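Local atomic coordinates of cytochrome C-550 (Paracoccus versutus, PDB entry 2BH4), a protein that probably carries electrons as a class I c-type cytochrome through its covalently bound heme c, here as a variant whose axial methionine is replaced by lysine. Residues G3-K14 / L104-L115; E61-W71 / W86-S94. The protein carries 1 engineered substitution. All blocks are in the same frame, centred on the assembly; numbering follows the deposited sequence. Where two conformers were deposited one is given.

Interaction 1 (G3-K14 / L104-L115); sequences GDAAKGEKEFNK and LGKNQADVVAFL
D110 OD1 takes the backbone N-H of D4 at 2.8 Å, meeting it on its anti side and 34° out of the carboxylate plane. With CG anti to the carbonyl carbon, the D110 carboxylate lies beside the N-terminal end of helix 5-11, where D4 serves as N-cap and its own OD1 accepts from K7 N. The two helices cross nearly at right angles (-97°), the N- and C-terminal helix pair characteristic of class I cytochromes c. G8 sits at the crossing, its CA 3.3 Å from D110 O; a CB there would clash with D110 and F114. F114, its CG anti to the backbone N (chi1 172°), brings its ring against the E9 backbone and side chain, E9 CA 3.8 Å from the ring centroid, over one face. F12 carries the packing inward: F114 CE2 lies over a face of its ring, 3.9 Å from CG. Replacing F114 with alanine would probably open a gap beneath E9 and strip F12 of the neighbour over that face. Farther along, the methyl CD1 of L104 touches K14 CD, where K14 is salt-bridged to E11. The bare G8 thus permits the close approach, while D110 satisfies an N-H at the helix start.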
# COMPACT_ATOMS: atom_id res chain seq x y z
N GLY A 3 6.97 7.22 12.90
CA GLY A 3 7.66 6.88 11.66
C GLY A 3 8.55 7.99 11.15
O GLY A 3 8.21 9.16 11.25
N ASP A 4 9.69 7.59 10.61
CA ASP A 4 10.70 8.51 10.06
C ASP A 4 10.71 8.37 8.53
O ASP A 4 11.19 7.37 7.99
CB ASP A 4 12.04 8.10 10.67
CG ASP A 4 13.21 8.95 10.23
OD1 ASP A 4 13.18 9.53 9.10
OD2 ASP A 4 14.20 8.97 11.02
N ALA A 5 10.19 9.37 7.84
CA ALA A 5 10.05 9.29 6.39
C ALA A 5 11.38 9.19 5.66
O ALA A 5 11.47 8.64 4.59
CB ALA A 5 9.24 10.46 5.86
N ALA A 6 12.45 9.72 6.27
CA ALA A 6 13.76 9.64 5.65
C ALA A 6 14.27 8.21 5.62
O ALA A 6 14.80 7.75 4.61
CB ALA A 6 14.74 10.54 6.37
N LYS A 7 14.10 7.50 6.73
CA LYS A 7 14.43 6.08 6.76
C LYS A 7 13.48 5.31 5.84
O LYS A 7 13.89 4.37 5.17
CB LYS A 7 14.31 5.54 8.17
CG LYS A 7 15.39 6.02 9.12
CD LYS A 7 15.28 5.31 10.48
CE LYS A 7 16.26 5.86 11.52
NZ LYS A 7 15.89 5.45 12.91
N GLY A 8 12.22 5.69 5.83
CA GLY A 8 11.23 5.01 4.97
C GLY A 8 11.58 5.07 3.50
O GLY A 8 11.35 4.10 2.78
N GLU A 9 12.10 6.22 3.05
CA GLU A 9 12.50 6.35 1.64
C GLU A 9 13.53 5.28 1.25
O GLU A 9 13.44 4.67 0.19
CB GLU A 9 13.02 7.76 1.37
CG GLU A 9 13.38 8.04 -0.06
CD GLU A 9 13.57 9.53 -0.33
OE1 GLU A 9 13.94 10.29 0.59
OE2 GLU A 9 13.34 9.94 -1.49
N LYS A 10 14.48 5.03 2.13
CA LYS A 10 15.48 4.00 1.88
C LYS A 10 14.86 2.60 1.89
O LYS A 10 15.14 1.82 0.99
CB LYS A 10 16.63 4.06 2.90
CG LYS A 10 17.27 5.41 3.00
CD LYS A 10 18.47 5.29 3.92
CE LYS A 10 18.69 6.47 4.78
NZ LYS A 10 19.60 6.07 5.88
N GLU A 11 14.00 2.31 2.86
CA GLU A 11 13.35 1.01 2.95
C GLU A 11 12.45 0.73 1.76
O GLU A 11 12.27 -0.42 1.39
CB GLU A 11 12.58 0.87 4.25
CG GLU A 11 13.48 0.59 5.42
CD GLU A 11 14.18 -0.75 5.27
OE1 GLU A 11 13.49 -1.78 5.21
OE2 GLU A 11 15.43 -0.76 5.17
N PHE A 12 11.96 1.78 1.11
CA PHE A 12 11.12 1.65 -0.06
C PHE A 12 11.88 1.03 -1.22
O PHE A 12 11.25 0.61 -2.19
CB PHE A 12 10.50 3.01 -0.45
CG PHE A 12 9.37 2.90 -1.42
CD1 PHE A 12 8.09 2.61 -0.97
CD2 PHE A 12 9.59 3.03 -2.78
CE1 PHE A 12 7.05 2.47 -1.88
CE2 PHE A 12 8.56 2.87 -3.69
CZ PHE A 12 7.30 2.59 -3.25
N ASN A 13 13.21 0.96 -1.15
CA ASN A 13 13.94 0.20 -2.17
C ASN A 13 13.49 -1.28 -2.24
O ASN A 13 13.63 -1.91 -3.28
CB ASN A 13 15.46 0.32 -1.98
CG ASN A 13 15.98 1.74 -2.25
OD1 ASN A 13 15.39 2.53 -3.00
ND2 ASN A 13 17.09 2.07 -1.60
N LYS A 14 12.93 -1.80 -1.16
CA LYS A 14 12.34 -3.17 -1.15
C LYS A 14 10.96 -3.26 -1.80
O LYS A 14 10.41 -4.37 -1.93
CB LYS A 14 12.21 -3.66 0.28
CG LYS A 14 13.54 -3.89 0.95
CD LYS A 14 13.39 -4.15 2.42
CE LYS A 14 14.76 -4.22 3.08
NZ LYS A 14 15.41 -2.89 3.12
N LEU A 104 7.46 -6.97 5.09
CA LEU A 104 8.55 -6.09 5.52
C LEU A 104 8.71 -6.29 7.02
O LEU A 104 7.79 -6.07 7.79
CB LEU A 104 8.24 -4.64 5.19
CG LEU A 104 9.33 -3.63 5.53
CD1 LEU A 104 10.57 -3.85 4.70
CD2 LEU A 104 8.80 -2.22 5.37
N GLY A 105 9.93 -6.66 7.41
CA GLY A 105 10.21 -7.13 8.75
C GLY A 105 10.60 -6.08 9.76
O GLY A 105 10.55 -6.33 10.96
N LYS A 106 10.99 -4.91 9.27
CA LYS A 106 11.34 -3.82 10.15
C LYS A 106 11.08 -2.50 9.46
O LYS A 106 10.86 -2.46 8.25
CB LYS A 106 12.79 -3.94 10.60
CG LYS A 106 13.80 -3.95 9.47
CD LYS A 106 15.23 -4.12 10.01
CE LYS A 106 16.24 -4.14 8.88
NZ LYS A 106 17.64 -4.33 9.38
N ASN A 107 11.07 -1.43 10.24
CA ASN A 107 10.95 -0.09 9.72
C ASN A 107 9.63 0.12 8.99
O ASN A 107 9.53 0.92 8.07
CB ASN A 107 12.13 0.23 8.81
CG ASN A 107 13.47 0.05 9.50
OD1 ASN A 107 14.38 -0.56 8.96
ND2 ASN A 107 13.56 0.52 10.73
N GLN A 108 8.59 -0.58 9.44
CA GLN A 108 7.31 -0.49 8.74
C GLN A 108 6.65 0.87 8.92
O GLN A 108 6.14 1.47 7.96
CB GLN A 108 6.36 -1.63 9.18
CG GLN A 108 6.93 -3.02 9.00
CD GLN A 108 7.64 -3.55 10.25
OE1 GLN A 108 8.09 -2.79 11.13
NE2 GLN A 108 7.80 -4.87 10.30
N ALA A 109 6.66 1.41 10.14
CA ALA A 109 6.12 2.74 10.36
C ALA A 109 6.91 3.77 9.54
O ALA A 109 6.36 4.80 9.14
CB ALA A 109 6.13 3.12 11.83
N ASP A 110 8.21 3.54 9.38
CA ASP A 110 9.05 4.45 8.59
C ASP A 110 8.59 4.49 7.12
O ASP A 110 8.41 5.56 6.54
CB ASP A 110 10.53 4.06 8.69
CG ASP A 110 11.10 4.19 10.11
OD1 ASP A 110 10.57 4.96 10.97
OD2 ASP A 110 12.11 3.50 10.37
N VAL A 111 8.39 3.32 6.52
CA VAL A 111 7.96 3.30 5.12
C VAL A 111 6.58 3.95 5.01
O VAL A 111 6.31 4.69 4.08
CB VAL A 111 8.04 1.86 4.50
CG1 VAL A 111 6.88 0.97 4.96
CG2 VAL A 111 8.05 1.90 2.97
N VAL A 112 5.70 3.71 5.97
CA VAL A 112 4.38 4.33 5.94
C VAL A 112 4.47 5.86 6.08
O VAL A 112 3.71 6.61 5.46
CB VAL A 112 3.41 3.66 6.93
CG1 VAL A 112 2.09 4.43 7.02
CG2 VAL A 112 3.16 2.19 6.51
N ALA A 113 5.40 6.35 6.90
CA ALA A 113 5.65 7.80 7.00
C ALA A 113 6.10 8.39 5.66
O ALA A 113 5.73 9.52 5.29
CB ALA A 113 6.69 8.08 8.07
N PHE A 114 6.91 7.62 4.93
CA PHE A 114 7.34 8.05 3.60
C PHE A 114 6.12 8.10 2.68
O PHE A 114 5.94 9.05 1.91
CB PHE A 114 8.43 7.11 3.07
CG PHE A 114 8.81 7.37 1.65
CD1 PHE A 114 9.49 8.52 1.29
CD2 PHE A 114 8.52 6.43 0.67
CE1 PHE A 114 9.82 8.76 -0.04
CE2 PHE A 114 8.86 6.67 -0.67
CZ PHE A 114 9.51 7.82 -1.01
N LEU A 115 5.27 7.08 2.73
CA LEU A 115 4.05 7.09 1.90
C LEU A 115 3.14 8.27 2.27
O LEU A 115 2.53 8.89 1.39
CB LEU A 115 3.30 5.78 2.05
CG LEU A 115 4.01 4.53 1.53
CD1 LEU A 115 3.18 3.32 1.90
CD2 LEU A 115 4.29 4.62 0.07

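Interaction 2 (E61-W71 / W86-S94); sequences EVAEKNPDMVW and WLVEKTGDS. With HEC (heme c), chain B.
Segments 61-65 and 86-91, the C-terminal ends of helices 57-65 and 83-91, run in nearly the same direction, their axes 26° apart and 9.6 Å at closest approach. V62 is a knob in a hole formed by W86, L87, K90 and T91; its CG2 methyl meets T91 CG2 at 3.6 Å. Beyond the helix a type I turn, N66 to M69, leads the chain to W71, which joins W86 in an offset stack, the six-membered rings 26° from parallel and W71 CH2 3.5 Å from W86 CH2. CG of K90, anti to the carbonyl carbon, lies over the opposite face of W86, so the indole is sandwiched; its NE1 is hydrogen-bonded to D75 OD1. At the C-terminal ends K65 NZ donates to T91 O, in the carbonyl plane, and pairs with E61 OE2 on the anti lone pair. One water bridges E61 OE1 and D93 OD2, probably easing the repulsion between these carboxylates, and another links N66 ND2 to K90 O. The W71 indole also reaches the heme pocket: NE1 donates to propionate oxygen O2A of heme c at 2.9 Å, nearly straight at 165° and in the plane of the ring.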
# COMPACT_ATOMS: atom_id res chain seq x y z
N GLU A 61 -12.55 -7.92 -2.47
CA GLU A 61 -13.61 -8.28 -1.52
C GLU A 61 -13.57 -7.39 -0.30
O GLU A 61 -14.61 -6.97 0.20
CB GLU A 61 -13.50 -9.75 -1.13
CG GLU A 61 -14.61 -10.19 -0.19
CD GLU A 61 -14.65 -11.70 0.03
OE1 GLU A 61 -14.25 -12.47 -0.87
OE2 GLU A 61 -15.11 -12.11 1.11
N VAL A 62 -12.37 -7.05 0.15
CA VAL A 62 -12.25 -6.11 1.26
C VAL A 62 -12.96 -4.82 0.90
O VAL A 62 -13.76 -4.32 1.67
CB VAL A 62 -10.77 -5.80 1.62
CG1 VAL A 62 -10.71 -4.68 2.68
CG2 VAL A 62 -10.08 -7.04 2.15
N ALA A 63 -12.67 -4.29 -0.28
CA ALA A 63 -13.26 -3.02 -0.69
C ALA A 63 -14.76 -3.14 -0.88
O ALA A 63 -15.49 -2.25 -0.46
CB ALA A 63 -12.58 -2.51 -1.95
N GLU A 64 -15.20 -4.23 -1.51
CA GLU A 64 -16.63 -4.45 -1.80
C GLU A 64 -17.47 -4.49 -0.55
O GLU A 64 -18.57 -3.90 -0.50
CB GLU A 64 -16.82 -5.77 -2.56
CG GLU A 64 -18.29 -6.15 -2.86
CD GLU A 64 -18.50 -7.62 -3.19
OE1 GLU A 64 -17.52 -8.40 -3.22
OE2 GLU A 64 -19.67 -8.02 -3.39
N LYS A 65 -16.96 -5.19 0.46
CA LYS A 65 -17.71 -5.40 1.70
C LYS A 65 -17.57 -4.26 2.69
O LYS A 65 -18.35 -4.16 3.65
CB LYS A 65 -17.30 -6.74 2.31
CG LYS A 65 -17.80 -7.92 1.50
CD LYS A 65 -16.92 -9.12 1.67
CE LYS A 65 -16.94 -9.72 3.07
NZ LYS A 65 -15.79 -10.66 3.22
N ASN A 66 -16.63 -3.37 2.43
CA ASN A 66 -16.37 -2.23 3.29
C ASN A 66 -16.22 -0.99 2.41
O ASN A 66 -15.09 -0.49 2.20
CB ASN A 66 -15.14 -2.49 4.11
CG ASN A 66 -15.25 -3.79 4.91
OD1 ASN A 66 -15.91 -3.84 5.95
ND2 ASN A 66 -14.66 -4.86 4.38
N PRO A 67 -17.34 -0.50 1.86
CA PRO A 67 -17.28 0.58 0.87
C PRO A 67 -16.59 1.86 1.30
O PRO A 67 -16.09 2.60 0.45
CB PRO A 67 -18.75 0.90 0.61
CG PRO A 67 -19.48 -0.32 0.99
CD PRO A 67 -18.73 -0.95 2.08
N ASP A 68 -16.60 2.13 2.60
CA ASP A 68 -16.02 3.35 3.14
C ASP A 68 -14.57 3.17 3.57
O ASP A 68 -13.93 4.12 4.02
CB ASP A 68 -16.85 3.83 4.34
CG ASP A 68 -16.99 2.77 5.44
OD1 ASP A 68 -16.89 1.54 5.15
OD2 ASP A 68 -17.25 3.17 6.60
N MET A 69 -14.05 1.97 3.41
CA MET A 69 -12.69 1.71 3.88
C MET A 69 -11.63 2.39 3.02
O MET A 69 -11.64 2.29 1.79
CB MET A 69 -12.42 0.22 3.96
CG MET A 69 -11.16 -0.12 4.74
SD MET A 69 -10.72 -1.86 4.95
CE MET A 69 -11.98 -2.43 6.09
N VAL A 70 -10.70 3.05 3.70
CA VAL A 70 -9.52 3.65 3.06
C VAL A 70 -8.26 3.16 3.77
O VAL A 70 -8.33 2.55 4.86
CB VAL A 70 -9.54 5.19 3.12
CG1 VAL A 70 -10.80 5.75 2.50
CG2 VAL A 70 -9.41 5.70 4.53
N TRP A 71 -7.10 3.40 3.15
CA TRP A 71 -5.83 3.05 3.77
C TRP A 71 -5.45 4.01 4.86
O TRP A 71 -4.92 5.08 4.60
CB TRP A 71 -4.69 2.97 2.76
CG TRP A 71 -4.72 1.72 1.96
CD1 TRP A 71 -4.99 1.60 0.63
CD2 TRP A 71 -4.46 0.39 2.44
NE1 TRP A 71 -4.93 0.28 0.26
CE2 TRP A 71 -4.62 -0.49 1.35
CE3 TRP A 71 -4.15 -0.14 3.69
CZ2 TRP A 71 -4.41 -1.85 1.47
CZ3 TRP A 71 -3.97 -1.50 3.81
CH2 TRP A 71 -4.12 -2.35 2.71
N TRP A 86 -3.63 -9.94 6.86
CA TRP A 86 -4.45 -8.73 6.87
C TRP A 86 -5.70 -8.94 6.01
O TRP A 86 -6.81 -8.62 6.42
CB TRP A 86 -3.65 -7.50 6.40
CG TRP A 86 -4.37 -6.21 6.53
CD1 TRP A 86 -4.37 -5.38 7.61
CD2 TRP A 86 -5.22 -5.60 5.55
NE1 TRP A 86 -5.14 -4.28 7.37
CE2 TRP A 86 -5.69 -4.39 6.11
CE3 TRP A 86 -5.63 -5.94 4.26
CZ2 TRP A 86 -6.52 -3.53 5.41
CZ3 TRP A 86 -6.46 -5.09 3.59
CH2 TRP A 86 -6.91 -3.91 4.15
N LEU A 87 -5.52 -9.51 4.82
CA LEU A 87 -6.64 -9.80 3.95
C LEU A 87 -7.60 -10.81 4.58
O LEU A 87 -8.80 -10.64 4.49
CB LEU A 87 -6.15 -10.37 2.62
CG LEU A 87 -5.48 -9.40 1.67
CD1 LEU A 87 -5.00 -10.15 0.44
CD2 LEU A 87 -6.41 -8.26 1.26
N VAL A 88 -7.05 -11.86 5.20
CA VAL A 88 -7.90 -12.83 5.87
C VAL A 88 -8.71 -12.15 6.98
O VAL A 88 -9.89 -12.40 7.15
CB VAL A 88 -7.08 -14.01 6.42
CG1 VAL A 88 -7.95 -14.93 7.30
CG2 VAL A 88 -6.43 -14.78 5.31
N GLU A 89 -8.07 -11.29 7.76
CA GLU A 89 -8.73 -10.57 8.81
C GLU A 89 -9.90 -9.74 8.30
O GLU A 89 -10.99 -9.80 8.86
CB GLU A 89 -7.74 -9.69 9.57
CG GLU A 89 -8.35 -8.83 10.68
CD GLU A 89 -7.32 -7.95 11.32
OE1 GLU A 89 -6.24 -8.47 11.67
OE2 GLU A 89 -7.58 -6.73 11.44
N LYS A 90 -9.67 -8.98 7.23
CA LYS A 90 -10.67 -8.05 6.74
C LYS A 90 -11.78 -8.72 5.94
O LYS A 90 -12.89 -8.23 5.94
CB LYS A 90 -10.00 -6.92 5.92
CG LYS A 90 -8.94 -6.12 6.69
CD LYS A 90 -9.46 -5.49 7.97
CE LYS A 90 -8.39 -4.76 8.69
NZ LYS A 90 -8.79 -4.25 10.01
N THR A 91 -11.48 -9.84 5.28
CA THR A 91 -12.51 -10.57 4.53
C THR A 91 -13.27 -11.60 5.36
O THR A 91 -14.40 -11.97 5.01
CB THR A 91 -11.93 -11.34 3.34
OG1 THR A 91 -10.98 -12.29 3.80
CG2 THR A 91 -11.33 -10.43 2.28
N GLY A 92 -12.63 -12.10 6.41
CA GLY A 92 -13.15 -13.21 7.19
C GLY A 92 -13.02 -14.54 6.46
O GLY A 92 -13.68 -15.52 6.84
N ASP A 93 -12.17 -14.58 5.44
CA ASP A 93 -11.99 -15.73 4.56
C ASP A 93 -10.55 -16.23 4.63
O ASP A 93 -9.63 -15.59 4.12
CB ASP A 93 -12.32 -15.31 3.14
CG ASP A 93 -12.29 -16.45 2.14
OD1 ASP A 93 -11.98 -17.61 2.52
OD2 ASP A 93 -12.61 -16.18 0.95
N SER A 94 -10.36 -17.40 5.22
CA SER A 94 -9.02 -17.99 5.31
C SER A 94 -8.39 -18.25 3.92
O SER A 94 -7.18 -18.38 3.80
CB SER A 94 -9.05 -19.29 6.11
OG SER A 94 -9.76 -20.31 5.42
FE HEC B . 2.77 -3.97 -2.72
CHA HEC B . -0.58 -3.80 -3.27
CHB HEC B . 2.53 -1.44 -0.44
CHC HEC B . 6.07 -4.40 -1.88
CHD HEC B . 3.20 -6.05 -5.39
NA HEC B . 1.26 -2.85 -2.00
C1A HEC B . -0.07 -2.93 -2.33
C2A HEC B . -0.84 -1.99 -1.57
C3A HEC B . 0.03 -1.34 -0.78
C4A HEC B . 1.36 -1.87 -1.03
CMA HEC B . -0.31 -0.24 0.23
CAA HEC B . -2.35 -1.76 -1.72
CBA HEC B . -2.53 -0.69 -2.80
CGA HEC B . -3.96 -0.35 -3.16
O1A HEC B . -4.14 0.41 -4.17
O2A HEC B . -4.92 -0.78 -2.46
NB HEC B . 4.06 -3.09 -1.41
C1B HEC B . 3.77 -2.00 -0.62
C2B HEC B . 4.98 -1.62 0.09
C3B HEC B . 5.93 -2.47 -0.27
C4B HEC B . 5.40 -3.39 -1.25
CMB HEC B . 5.07 -0.43 1.06
CAB HEC B . 7.38 -2.50 0.25
CBB HEC B . 7.49 -2.72 1.60
NC HEC B . 4.32 -4.99 -3.47
C1C HEC B . 5.59 -5.09 -2.98
C2C HEC B . 6.38 -5.96 -3.82
C3C HEC B . 5.61 -6.44 -4.80
C4C HEC B . 4.31 -5.81 -4.61
CMC HEC B . 7.87 -6.27 -3.56
CAC HEC B . 5.97 -7.40 -5.97
CBC HEC B . 6.61 -8.58 -5.76
ND HEC B . 1.54 -4.78 -4.08
C1D HEC B . 1.92 -5.65 -5.09
C2D HEC B . 0.75 -6.16 -5.76
C3D HEC B . -0.40 -5.48 -5.11
C4D HEC B . 0.16 -4.64 -4.05
CMD HEC B . 0.64 -7.16 -6.92
CAD HEC B . -1.88 -5.76 -5.45
CBD HEC B . -2.30 -6.78 -4.37
CGD HEC B . -3.57 -7.55 -4.71
O1D HEC B . -4.25 -7.18 -5.70
O2D HEC B . -3.93 -8.51 -3.98
O HOH W 1 -11.81 -13.59 -0.12
O HOH W 2 -15.15 -7.71 4.73

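The two contacts lie on opposite sides of the chain's centre, about 24 Å between centres, and share no helix, although helix 83-91 and helix 108-117 follow each other along the chain. Each is partly buried, with apolar side chains inside and charged groups outside. Interaction 1 brings the chain's first and last helices together at a steep crossing, relying on a glycine and phenylalanine rings; interaction 2 sets helices side by side and relies on a valine knob, stacked indoles and bridging waters. Both border heme c: K14 and L104 of interaction 1 touch it, whereas interaction 2 reaches a propionate by a hydrogen bond. Helix 73-81 lies against both, through L104 and V112 in one and W71 and W86 in the other.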